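Local coordinates for protein acetate CoA-transferase subunit beta (Escherichia coli DH5[alpha], PDB 5DBN) that transfers coenzyme A between acetyl-CoA and short-chain fatty acids such as acetoacetate, activating them as thioesters through a covalent enzyme-CoA intermediate, at residues C96-L101 / M126-G131; V164-L167 / A172-R175; Q5-R10 / I136-H141. All coordinates share one frame; numbering follows the deposited sequence.

In the fold
All three interactions use one mixed sheet, and all are buried, with partly exposed residues in interactions 2 and 3. Interactions 1 and 3 pack helices on opposite faces of neighbouring parallel strands, 95-98 and 135-138, which are joined directly by probable hydrogen bonds from Cys96 O to Ile136 N and from Leu98 O to Ala138 N. Interaction 2 continues the same sheet as a hairpin, whose strand 166-168 borders 135-138. The chemistry follows the place: apolar branches meet in the helix-to-strand contacts, whereas the hairpin is held by backbone hydrogen bonds, with an arginine on one face. Interactions 2 and 3 also meet where Arg175 and Arg10 share the carboxylate of Glu14.

Interaction 1: C96-L101 / M126-G131; sequences CVLGGL and MDLVTG
SG of Cys96 stands over one face of the Leu128 peptide carbonyl, 3.6 Å from Leu128 O and well out of the carbonyl plane. No aromatic ring takes part, and the remaining contacts are between aliphatic groups. A chi1 of 68° carries the sulfur there by placing it between the backbone N and carbonyl carbon; Cys96 CB lies 4.2 Å from CD2 of Leu128. The other branch of that leucine, CD1, is 4.2 Å from Leu98 CD2. Leu98 in turn sends CD1 to Val129 CG1 at 3.4 Å, the two side chains crossing at about a right angle. Thus the forked end of Leu98 divides its branches between two consecutive helix residues. This is helix-on-sheet packing in the alpha/beta core of the CoA transferase fold: helix 125-131 lies in the connection between parallel strands 95-98 and 135-138, and the short axes of 96-98 and 126-131 approach to 9.2 Å with a crossing angle of -131°. Leu128 O is hydrogen-bonded by Ser132 OG; the sulfur is only a packing neighbour. Val97 projects to the other face of the sheet and packs on Leu23. The side chain of Leu128 comes within about 4 Å of that of Glu46, the predicted active-site residue.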
loop_
_atom_site.group_PDB
_atom_site.type_symbol
_atom_site.label_atom_id
_atom_site.label_comp_id
_atom_site.label_asym_id
_atom_site.label_seq_id
_atom_site.Cartn_x
_atom_site.Cartn_y
_atom_site.Cartn_z
ATOM N N CYS B 96 10.638 -19.794 -2.694
ATOM C CA CYS B 96 9.815 -19.992 -3.883
ATOM C C CYS B 96 10.435 -21.092 -4.726
ATOM O O CYS B 96 11.656 -21.157 -4.885
ATOM C CB CYS B 96 9.670 -18.704 -4.700
ATOM S SG CYS B 96 11.184 -18.129 -5.493
ATOM N N VAL B 97 9.582 -21.970 -5.237
ATOM C CA VAL B 97 10.006 -23.031 -6.137
ATOM C C VAL B 97 9.392 -22.766 -7.506
ATOM O O VAL B 97 8.170 -22.783 -7.656
ATOM C CB VAL B 97 9.586 -24.423 -5.627
ATOM C CG1 VAL B 97 10.183 -25.510 -6.505
ATOM C CG2 VAL B 97 10.017 -24.615 -4.173
ATOM N N LEU B 98 10.241 -22.503 -8.495
ATOM C CA LEU B 98 9.778 -22.196 -9.845
ATOM C C LEU B 98 10.408 -23.117 -10.876
ATOM O O LEU B 98 11.479 -23.675 -10.657
ATOM C CB LEU B 98 10.096 -20.743 -10.202
ATOM C CG LEU B 98 9.475 -19.659 -9.319
ATOM C CD1 LEU B 98 9.902 -18.293 -9.819
ATOM C CD2 LEU B 98 7.955 -19.769 -9.279
ATOM N N GLY B 99 9.733 -23.261 -12.011
ATOM C CA GLY B 99 10.282 -23.999 -13.130
ATOM C C GLY B 99 11.345 -23.167 -13.815
ATOM O O GLY B 99 11.610 -22.031 -13.415
ATOM N N GLY B 100 11.959 -23.726 -14.851
ATOM C CA GLY B 100 13.001 -23.018 -15.565
ATOM C C GLY B 100 13.182 -23.482 -16.993
ATOM O O GLY B 100 12.995 -24.657 -17.311
ATOM N N LEU B 101 13.529 -22.536 -17.859
ATOM C CA LEU B 101 13.917 -22.844 -19.227
ATOM C C LEU B 101 15.433 -22.887 -19.289
ATOM O O LEU B 101 16.012 -23.752 -19.942
ATOM C CB LEU B 101 13.376 -21.801 -20.207
ATOM C CG LEU B 101 11.859 -21.637 -20.266
ATOM C CD1 LEU B 101 11.492 -20.312 -20.914
ATOM C CD2 LEU B 101 11.237 -22.799 -21.030
ATOM N N MET B 126 9.050 -12.629 -11.895
ATOM C CA MET B 126 10.147 -11.712 -11.646
ATOM C C MET B 126 10.148 -11.262 -10.195
ATOM O O MET B 126 11.163 -11.372 -9.536
ATOM C CB MET B 126 10.079 -10.496 -12.567
ATOM C CG MET B 126 10.118 -10.843 -14.038
ATOM S SD MET B 126 10.649 -9.451 -15.054
ATOM C CE MET B 126 10.578 -10.169 -16.690
ATOM N N ASP B 127 9.010 -10.801 -9.688
ATOM C CA ASP B 127 8.915 -10.397 -8.285
ATOM C C ASP B 127 9.293 -11.541 -7.348
ATOM O O ASP B 127 10.001 -11.341 -6.361
ATOM C CB ASP B 127 7.505 -9.908 -7.956
ATOM C CG ASP B 127 7.133 -8.653 -8.715
ATOM O OD1 ASP B 127 7.556 -7.552 -8.303
ATOM O OD2 ASP B 127 6.414 -8.769 -9.730
ATOM N N LEU B 128 8.812 -12.738 -7.665
ATOM C CA LEU B 128 9.072 -13.912 -6.843
ATOM C C LEU B 128 10.569 -14.218 -6.721
ATOM O O LEU B 128 11.055 -14.498 -5.624
ATOM C CB LEU B 128 8.333 -15.132 -7.403
ATOM C CG LEU B 128 6.877 -15.308 -6.960
ATOM C CD1 LEU B 128 6.140 -16.301 -7.848
ATOM C CD2 LEU B 128 6.806 -15.751 -5.507
ATOM N N VAL B 129 11.298 -14.187 -7.834
ATOM C CA VAL B 129 12.719 -14.534 -7.791
ATOM C C VAL B 129 13.621 -13.424 -7.220
ATOM O O VAL B 129 14.690 -13.733 -6.698
ATOM C CB VAL B 129 13.246 -14.952 -9.197
ATOM C CG1 VAL B 129 12.500 -16.180 -9.697
ATOM C CG2 VAL B 129 13.128 -13.828 -10.194
ATOM N N THR B 130 13.228 -12.151 -7.316
ATOM C CA THR B 130 14.015 -11.091 -6.656
ATOM C C THR B 130 13.674 -10.990 -5.173
ATOM O O THR B 130 14.511 -10.589 -4.367
ATOM C CB THR B 130 13.843 -9.654 -7.261
ATOM O OG1 THR B 130 13.344 -8.769 -6.251
ATOM C CG2 THR B 130 12.921 -9.608 -8.421
ATOM N N GLY B 131 12.439 -11.335 -4.816
ATOM C CA GLY B 131 11.951 -11.115 -3.465
ATOM C C GLY B 131 12.102 -12.279 -2.501
ATOM O O GLY B 131 12.339 -12.067 -1.311
#

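Interaction 2: V164-L167 / A172-R175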
loop_
_atom_site.group_PDB
_atom_site.type_symbol
_atom_site.label_atom_id
_atom_site.label_comp_id
_atom_site.label_asym_id
_atom_site.label_seq_id
_atom_site.Cartn_x
_atom_site.Cartn_y
_atom_site.Cartn_z
ATOM N N VAL B 164 19.141 -16.962 -8.588
ATOM C CA VAL B 164 18.981 -18.372 -8.225
ATOM C C VAL B 164 19.928 -18.802 -7.104
ATOM O O VAL B 164 21.128 -18.530 -7.153
ATOM C CB VAL B 164 19.205 -19.291 -9.448
ATOM C CG1 VAL B 164 18.989 -20.752 -9.075
ATOM C CG2 VAL B 164 18.279 -18.898 -10.586
ATOM N N HIS B 165 19.376 -19.483 -6.102
ATOM C CA HIS B 165 20.160 -20.014 -4.986
ATOM C C HIS B 165 20.392 -21.516 -5.124
ATOM O O HIS B 165 21.462 -22.020 -4.787
ATOM C CB HIS B 165 19.467 -19.735 -3.651
ATOM C CG HIS B 165 19.396 -18.283 -3.296
ATOM N ND1 HIS B 165 18.212 -17.576 -3.283
ATOM C CD2 HIS B 165 20.361 -17.405 -2.939
ATOM C CE1 HIS B 165 18.452 -16.326 -2.934
ATOM N NE2 HIS B 165 19.749 -16.195 -2.720
ATOM N N MET B 166 19.381 -22.223 -5.617
ATOM C CA MET B 166 19.418 -23.678 -5.693
ATOM C C MET B 166 18.792 -24.171 -6.992
ATOM O O MET B 166 17.689 -23.758 -7.354
ATOM C CB MET B 166 18.689 -24.281 -4.489
ATOM C CG MET B 166 18.793 -25.794 -4.371
ATOM S SD MET B 166 17.873 -26.416 -2.949
ATOM C CE MET B 166 18.306 -28.154 -2.976
ATOM N N LEU B 167 19.512 -25.044 -7.693
ATOM C CA LEU B 167 19.010 -25.662 -8.915
ATOM C C LEU B 167 18.927 -27.173 -8.725
ATOM O O LEU B 167 19.932 -27.826 -8.442
ATOM C CB LEU B 167 19.909 -25.321 -10.103
ATOM C CG LEU B 167 19.575 -26.027 -11.418
ATOM C CD1 LEU B 167 18.162 -25.681 -11.867
ATOM C CD2 LEU B 167 20.582 -25.663 -12.493
ATOM N N ALA B 172 21.144 -33.954 -10.681
ATOM C CA ALA B 172 22.030 -33.319 -9.706
ATOM C C ALA B 172 21.403 -32.130 -8.976
ATOM O O ALA B 172 20.362 -31.612 -9.380
ATOM C CB ALA B 172 23.307 -32.872 -10.395
ATOM N N VAL B 173 22.062 -31.707 -7.898
ATOM C CA VAL B 173 21.695 -30.491 -7.178
ATOM C C VAL B 173 22.856 -29.502 -7.184
ATOM O O VAL B 173 23.962 -29.828 -6.752
ATOM C CB VAL B 173 21.293 -30.789 -5.714
ATOM C CG1 VAL B 173 20.905 -29.511 -4.987
ATOM C CG2 VAL B 173 20.148 -31.791 -5.665
ATOM N N PHE B 174 22.595 -28.301 -7.695
ATOM C CA PHE B 174 23.573 -27.216 -7.702
ATOM C C PHE B 174 23.182 -26.129 -6.705
ATOM O O PHE B 174 21.996 -25.876 -6.492
ATOM C CB PHE B 174 23.697 -26.592 -9.095
ATOM C CG PHE B 174 24.182 -27.538 -10.157
ATOM C CD1 PHE B 174 25.538 -27.765 -10.336
ATOM C CD2 PHE B 174 23.286 -28.179 -10.996
ATOM C CE1 PHE B 174 25.986 -28.621 -11.322
ATOM C CE2 PHE B 174 23.729 -29.037 -11.981
ATOM C CZ PHE B 174 25.079 -29.260 -12.143
ATOM N N ARG B 175 24.179 -25.490 -6.098
ATOM C CA ARG B 175 23.937 -24.332 -5.238
ATOM C C ARG B 175 24.818 -23.155 -5.657
ATOM O O ARG B 175 25.985 -23.336 -6.011
ATOM C CB ARG B 175 24.192 -24.675 -3.770
ATOM C CG ARG B 175 23.228 -25.691 -3.186
ATOM C CD ARG B 175 23.429 -25.833 -1.688
ATOM N NE ARG B 175 22.637 -26.925 -1.123
ATOM C CZ ARG B 175 21.358 -26.829 -0.768
ATOM N NH1 ARG B 175 20.695 -25.691 -0.926
ATOM N NH2 ARG B 175 20.735 -27.884 -0.259
#
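Val173 meets Met166 through CG1, which lies 3.6 Å from the terminal methyl CE, the side chains running aslant to each other; its CA also makes a CA-H...O contact with Leu167 O. Next, Phe174 forms the antiparallel hydrogen-bonded pair with Leu167: Phe174 N donates to Leu167 O at 2.8 Å, in the plane of that carbonyl, and Leu167 N donates back to Phe174 O at 2.9 Å, tilted 29° from the plane of the Phe174 carbonyl. Both bonds are nearly straight, near 168° at the hydrogen. On this face the two side chains run alongside one another, Leu167 CD2 lying 4.0 Å from Phe174 CD2, and Phe203 meets the ring edge-to-face. Arg175 pairs with Met166 without backbone hydrogen bonds; its CA makes a CA-H...O contact with His165 O. The methionine, extended with CG anti to N (chi1 -173°), runs beside the arginine, SD 3.5 Å from NH1 and CE 3.7 Å from NH2. An alanine in place of Met166 would probably leave the guanidinium without this apolar flank and open a gap against Val173. These strands, 166-168 and 172-177, make a beta hairpin. Backbone bonds fix its register, while the charge of Arg175 is met beyond the hairpin by a salt bridge to Glu14, which probably leaves Met166 to contribute by packing rather than by polarity.

Interaction 3: Q5-R10 / I136-H141; sequences QRIARR and IIAMEH
Ile7 carries the tight part of this contact, which buries 128 Å² in all. Its CG2 sits 3.7 Å from Ala138 CB and 4.0 Å from Ala138 CA, so that the small alanine lets the helix settle close, with Ile7 CA and Ala138 CA 6.5 Å apart. The other branch reaches further along the chain: CD1 lies 3.4 Å from Met139 O and 4.2 Å from Glu140 N, and thus touches backbone where the strand has given way to loop. The division of labour follows from chi1 of -64°, which sets CG2 anti to the backbone N and CG1 beside it, spreading the two branches along 138-140. Met139 meets the isoleucine with its backbone alone, since its CB points away and the side chain packs on Ile150.

In fold terms, helix 3-12 lies against strand 135-138 near the middle of the mixed sheet, where that strand has 95-98 and 166-168 as neighbours. The layer is that of an alpha/beta fold, with Ala138 and Val97 touching on the face that Ile7 approaches. Ile7 also packs on Val168, and so spans two adjacent strands.

The looser side begins at Glu140. Its side chain comes no nearer than 4.7 Å to 5-10, and its carboxylate pairs instead with Lys144 in a salt bridge. On the helix, Arg6 and Arg9 are exposed and take no part; Arg6 is paired with Asp2. Arg10, partly exposed, turns its guanidinium to Glu14 and Glu185, two carboxylates that probably offset the nearby charge of Arg175. Within the helix itself, Arg9 N bonds to Gln5 O at 2.8 Å and Arg10 N to Arg6 O at 2.9 Å, closing the two overlapping turns that contain Ile7.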
loop_
_atom_site.group_PDB
_atom_site.type_symbol
_atom_site.label_atom_id
_atom_site.label_comp_id
_atom_site.label_asym_id
_atom_site.label_seq_id
_atom_site.Cartn_x
_atom_site.Cartn_y
_atom_site.Cartn_z
ATOM N N GLN B 5 9.060 -36.250 -10.372
ATOM C CA GLN B 5 8.723 -36.666 -9.017
ATOM C C GLN B 5 9.959 -36.735 -8.124
ATOM O O GLN B 5 9.894 -36.356 -6.956
ATOM C CB GLN B 5 8.005 -38.018 -9.037
ATOM C CG GLN B 5 6.611 -37.949 -9.645
ATOM C CD GLN B 5 5.918 -39.298 -9.696
ATOM O OE1 GLN B 5 6.562 -40.346 -9.626
ATOM N NE2 GLN B 5 4.596 -39.276 -9.817
ATOM N N ARG B 6 11.082 -37.206 -8.659
ATOM C CA ARG B 6 12.314 -37.209 -7.876
ATOM C C ARG B 6 12.759 -35.774 -7.594
ATOM O O ARG B 6 13.186 -35.460 -6.484
ATOM C CB ARG B 6 13.437 -37.994 -8.571
ATOM C CG ARG B 6 13.172 -39.495 -8.705
ATOM C CD ARG B 6 14.268 -40.218 -9.498
ATOM N NE ARG B 6 14.405 -39.804 -10.895
ATOM C CZ ARG B 6 13.791 -40.390 -11.921
ATOM N NH1 ARG B 6 12.989 -41.431 -11.727
ATOM N NH2 ARG B 6 13.993 -39.945 -13.154
ATOM N N ILE B 7 12.666 -34.912 -8.601
ATOM C CA ILE B 7 12.977 -33.498 -8.425
ATOM C C ILE B 7 12.097 -32.893 -7.331
ATOM O O ILE B 7 12.598 -32.286 -6.384
ATOM C CB ILE B 7 12.792 -32.712 -9.740
ATOM C CG1 ILE B 7 13.791 -33.204 -10.788
ATOM C CG2 ILE B 7 12.972 -31.210 -9.508
ATOM C CD1 ILE B 7 13.499 -32.729 -12.191
ATOM N N ALA B 8 10.785 -33.054 -7.479
ATOM C CA ALA B 8 9.826 -32.531 -6.512
ATOM C C ALA B 8 10.107 -33.079 -5.119
ATOM O O ALA B 8 10.043 -32.353 -4.127
ATOM C CB ALA B 8 8.409 -32.873 -6.934
ATOM N N ARG B 9 10.412 -34.369 -5.058
ATOM C CA ARG B 9 10.724 -35.031 -3.799
ATOM C C ARG B 9 11.949 -34.401 -3.137
ATOM O O ARG B 9 11.941 -34.123 -1.940
ATOM C CB ARG B 9 10.954 -36.525 -4.037
ATOM C CG ARG B 9 11.272 -37.339 -2.795
ATOM C CD ARG B 9 11.344 -38.821 -3.137
ATOM N NE ARG B 9 11.668 -39.654 -1.983
ATOM C CZ ARG B 9 11.707 -40.984 -2.007
ATOM N NH1 ARG B 9 11.441 -41.641 -3.130
ATOM N NH2 ARG B 9 12.011 -41.663 -0.909
ATOM N N ARG B 10 13.001 -34.175 -3.919
ATOM C CA ARG B 10 14.216 -33.565 -3.388
ATOM C C ARG B 10 13.981 -32.131 -2.909
ATOM O O ARG B 10 14.460 -31.744 -1.843
ATOM C CB ARG B 10 15.336 -33.594 -4.434
ATOM C CG ARG B 10 16.628 -32.906 -3.985
ATOM C CD ARG B 10 17.172 -33.495 -2.685
ATOM N NE ARG B 10 18.264 -32.698 -2.130
ATOM C CZ ARG B 10 18.098 -31.662 -1.311
ATOM N NH1 ARG B 10 16.883 -31.269 -0.951
ATOM N NH2 ARG B 10 19.154 -31.004 -0.855
ATOM N N ILE B 136 14.428 -21.516 -5.442
ATOM C CA ILE B 136 14.689 -22.887 -5.853
ATOM C C ILE B 136 14.135 -23.104 -7.249
ATOM O O ILE B 136 12.960 -22.845 -7.507
ATOM C CB ILE B 136 14.068 -23.908 -4.886
ATOM C CG1 ILE B 136 14.577 -23.658 -3.463
ATOM C CG2 ILE B 136 14.397 -25.333 -5.337
ATOM C CD1 ILE B 136 13.928 -24.521 -2.407
ATOM N N ILE B 137 14.995 -23.563 -8.150
ATOM C CA ILE B 137 14.586 -23.884 -9.510
ATOM C C ILE B 137 14.479 -25.395 -9.670
ATOM O O ILE B 137 15.449 -26.123 -9.468
ATOM C CB ILE B 137 15.567 -23.307 -10.548
ATOM C CG1 ILE B 137 15.704 -21.791 -10.367
ATOM C CG2 ILE B 137 15.107 -23.635 -11.968
ATOM C CD1 ILE B 137 14.399 -21.018 -10.497
ATOM N N ALA B 138 13.285 -25.845 -10.038
ATOM C CA ALA B 138 13.002 -27.259 -10.258
ATOM C C ALA B 138 12.860 -27.467 -11.755
ATOM O O ALA B 138 11.923 -26.968 -12.376
ATOM C CB ALA B 138 11.743 -27.680 -9.527
ATOM N N MET B 139 13.798 -28.210 -12.333
ATOM C CA MET B 139 13.902 -28.292 -13.779
ATOM C C MET B 139 14.513 -29.605 -14.259
ATOM O O MET B 139 15.355 -30.181 -13.580
ATOM C CB MET B 139 14.773 -27.120 -14.233
ATOM C CG MET B 139 14.698 -26.737 -15.678
ATOM S SD MET B 139 15.818 -25.358 -16.001
ATOM C CE MET B 139 17.416 -26.156 -15.838
ATOM N N GLU B 140 14.104 -30.073 -15.436
ATOM C CA GLU B 140 14.785 -31.204 -16.058
ATOM C C GLU B 140 16.155 -30.719 -16.512
ATOM O O GLU B 140 16.322 -29.541 -16.818
ATOM C CB GLU B 140 13.979 -31.781 -17.224
ATOM C CG GLU B 140 12.655 -32.407 -16.803
ATOM C CD GLU B 140 11.881 -32.995 -17.971
ATOM O OE1 GLU B 140 12.414 -33.001 -19.103
ATOM O OE2 GLU B 140 10.741 -33.459 -17.754
ATOM N N HIS B 141 17.140 -31.608 -16.546
ATOM C CA HIS B 141 18.500 -31.183 -16.850
ATOM C C HIS B 141 18.617 -30.670 -18.287
ATOM O O HIS B 141 19.217 -29.622 -18.530
ATOM C CB HIS B 141 19.490 -32.322 -16.619
ATOM C CG HIS B 141 20.879 -31.851 -16.320
ATOM N ND1 HIS B 141 21.359 -31.720 -15.036
ATOM C CD2 HIS B 141 21.883 -31.457 -17.139
ATOM C CE1 HIS B 141 22.603 -31.281 -15.075
ATOM N NE2 HIS B 141 22.946 -31.110 -16.340
#